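PDB 3FXH: integron gene cassette protein HFX_CASS2, which is of unknown function but is an all-helical protein encoded by a mobile integron gene cassette from an uncultured bacterium. Local coordinates for residues D51-H54 with E55-Q59. Numbering follows the deposited sequence.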
ATOM      1  N   ASP A  51      14.339   0.433 -13.620  1.00 30.58           N
ATOM      2  CA  ASP A  51      14.742  -0.457 -14.705  1.00 42.72           C
ATOM      3  C   ASP A  51      14.659  -1.923 -14.281  1.00 39.96           C
ATOM      4  O   ASP A  51      14.145  -2.761 -15.021  1.00 37.95           O
ATOM      5  CB  ASP A  51      16.133  -0.103 -15.246  1.00 58.87           C
ATOM      6  CG  ASP A  51      16.075   0.901 -16.396  1.00 69.07           C
ATOM      7  OD1 ASP A  51      15.095   1.677 -16.467  1.00 73.38           O
ATOM      8  OD2 ASP A  51      17.002   0.910 -17.232  1.00 71.27           O
ATOM      9  N   GLN A  52      15.149  -2.231 -13.085  1.00 35.25           N
ATOM     10  CA  GLN A  52      15.082  -3.603 -12.602  1.00 34.18           C
ATOM     11  C   GLN A  52      13.637  -4.010 -12.338  1.00 34.54           C
ATOM     12  O   GLN A  52      13.249  -5.142 -12.622  1.00 33.96           O
ATOM     13  CB  GLN A  52      15.927  -3.796 -11.344  1.00 41.62           C
ATOM     14  CG  GLN A  52      15.918  -5.219 -10.840  1.00 42.13           C
ATOM     15  CD  GLN A  52      16.797  -5.420  -9.630  1.00 41.26           C
ATOM     16  OE1 GLN A  52      16.634  -4.745  -8.608  1.00 35.52           O
ATOM     17  NE2 GLN A  52      17.742  -6.350  -9.734  1.00 38.54           N
ATOM     18  N   PHE A  53      12.835  -3.094 -11.795  1.00 30.38           N
ATOM     19  CA  PHE A  53      11.451  -3.421 -11.516  1.00 26.47           C
ATOM     20  C   PHE A  53      10.702  -3.770 -12.805  1.00 30.61           C
ATOM     21  O   PHE A  53       9.977  -4.760 -12.855  1.00 28.10           O
ATOM     22  CB  PHE A  53      10.710  -2.313 -10.757  1.00 25.94           C
ATOM     23  CG  PHE A  53       9.235  -2.578 -10.655  1.00 23.92           C
ATOM     24  CD1 PHE A  53       8.759  -3.508  -9.752  1.00 20.03           C
ATOM     25  CD2 PHE A  53       8.341  -1.977 -11.531  1.00 25.34           C
ATOM     26  CE1 PHE A  53       7.408  -3.810  -9.695  1.00 25.59           C
ATOM     27  CE2 PHE A  53       6.997  -2.266 -11.486  1.00 26.42           C
ATOM     28  CZ  PHE A  53       6.523  -3.186 -10.563  1.00 26.58           C
ATOM     29  N   HIS A  54      10.884  -2.968 -13.855  1.00 26.28           N
ATOM     30  CA  HIS A  54      10.191  -3.228 -15.114  1.00 31.63           C
ATOM     31  C   HIS A  54      10.667  -4.521 -15.783  1.00 36.81           C
ATOM     32  O   HIS A  54       9.879  -5.238 -16.404  1.00 36.61           O
ATOM     33  CB  HIS A  54      10.299  -2.021 -16.069  1.00 36.36           C
ATOM     34  CG  HIS A  54       9.374  -0.902 -15.711  1.00 36.05           C
ATOM     35  ND1 HIS A  54       8.013  -0.961 -15.936  1.00 31.54           N
ATOM     36  CD2 HIS A  54       9.604   0.286 -15.102  1.00 38.44           C
ATOM     37  CE1 HIS A  54       7.445   0.144 -15.480  1.00 33.55           C
ATOM     38  NE2 HIS A  54       8.388   0.917 -14.972  1.00 36.17           N
ATOM     39  N   GLU A  55      11.954  -4.821 -15.641  1.00 37.24           N
ATOM     40  CA  GLU A  55      12.520  -6.045 -16.203  1.00 38.07           C
ATOM     41  C   GLU A  55      11.947  -7.285 -15.505  1.00 35.89           C
ATOM     42  O   GLU A  55      11.446  -8.205 -16.153  1.00 29.76           O
ATOM     43  CB  GLU A  55      14.049  -6.014 -16.090  1.00 41.88           C
ATOM     44  CG  GLU A  55      14.751  -7.327 -16.386  1.00 60.20           C
ATOM     45  CD  GLU A  55      16.269  -7.194 -16.362  1.00 73.78           C
ATOM     46  OE1 GLU A  55      16.763  -6.045 -16.379  1.00 75.58           O
ATOM     47  OE2 GLU A  55      16.965  -8.234 -16.326  1.00 76.23           O
ATOM     48  N   LEU A  56      12.012  -7.297 -14.178  1.00 30.13           N
ATOM     49  CA  LEU A  56      11.478  -8.413 -13.398  1.00 29.80           C
ATOM     50  C   LEU A  56       9.987  -8.654 -13.655  1.00 30.22           C
ATOM     51  O   LEU A  56       9.549  -9.792 -13.796  1.00 34.21           O
ATOM     52  CB  LEU A  56      11.724  -8.180 -11.907  1.00 27.93           C
ATOM     53  CG  LEU A  56      13.211  -8.135 -11.537  1.00 30.28           C
ATOM     54  CD1 LEU A  56      13.382  -7.782 -10.073  1.00 24.78           C
ATOM     55  CD2 LEU A  56      13.862  -9.470 -11.852  1.00 39.25           C
ATOM     56  N   SER A  57       9.215  -7.573 -13.705  1.00 27.94           N
ATOM     57  CA  SER A  57       7.777  -7.667 -13.914  1.00 31.29           C
ATOM     58  C   SER A  57       7.462  -8.206 -15.300  1.00 33.97           C
ATOM     59  O   SER A  57       6.590  -9.059 -15.459  1.00 34.37           O
ATOM     60  CB  SER A  57       7.117  -6.302 -13.730  1.00 26.46           C
ATOM     61  OG  SER A  57       7.351  -5.807 -12.423  1.00 29.52           O
ATOM     62  N   GLU A  58       8.161  -7.682 -16.304  1.00 31.26           N
ATOM     63  CA  GLU A  58       7.974  -8.128 -17.674  1.00 36.07           C
ATOM     64  C   GLU A  58       8.289  -9.621 -17.804  1.00 46.33           C
ATOM     65  O   GLU A  58       7.652 -10.344 -18.582  1.00 41.66           O
ATOM     66  CB  GLU A  58       8.864  -7.297 -18.609  1.00 39.03           C
ATOM     67  CG  GLU A  58       9.032  -7.845 -19.998  1.00 51.79           C
ATOM     68  CD  GLU A  58       9.942  -6.970 -20.849  1.00 61.87           C
ATOM     69  OE1 GLU A  58      10.646  -6.106 -20.274  1.00 63.17           O
ATOM     70  OE2 GLU A  58       9.946  -7.144 -22.087  1.00 61.58           O
ATOM     71  N   GLN A  59       9.279 -10.075 -17.043  1.00 39.22           N
ATOM     72  CA  GLN A  59       9.657 -11.477 -17.054  1.00 36.03           C
ATOM     73  C   GLN A  59       8.799 -12.237 -16.050  1.00 41.29           C
ATOM     74  O   GLN A  59       9.050 -13.405 -15.763  1.00 36.39           O
ATOM     75  CB  GLN A  59      11.129 -11.628 -16.697  1.00 41.87           C
ATOM     76  CG  GLN A  59      12.085 -11.172 -17.792  1.00 33.99           C
ATOM     77  CD  GLN A  59      13.486 -10.949 -17.264  1.00 44.80           C
ATOM     78  OE1 GLN A  59      13.873 -11.519 -16.246  1.00 50.10           O
ATOM     79  NE2 GLN A  59      14.248 -10.109 -17.945  1.00 47.32           N
TER
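Phe-53 holds CG trans to its backbone N (chi1 172°), and Ser-57, one turn on, turns OG back beside its own backbone N (chi1 -60°). These two torsions set the hydroxyl over one face of the phenyl ring. Ser-57 OG sits nearer the rim than the centre, 3.3 Å from Phe-53 CZ. The same OG donates to Phe-53 O at 2.9 Å. Ser-57 N also donates to this oxygen, at 3.0 Å, and the two donors come from opposite faces of the carbonyl plane. Next to this pair, Gln-52 and Leu-56 run side by side, with Gln-52 CG 3.7 Å from Leu-56 CD1. Leu-56 N donates to Gln-52 O at 2.9 Å. All this lies within helix 50-58; Gln-59 is the first residue to leave helical geometry. The buried Phe-53 ring packs on helices 88-102 and 116-131 and meets Phe-62 edge-to-face. An alanine at Phe-53 would probably leave a gap among these helices and take away the ring face against which the Ser-57 hydroxyl lies. The chemistry is that of a buried serine on a helix: its hydroxyl proton is spent on the carbonyl four residues back, so a polar group can lie against an apolar core.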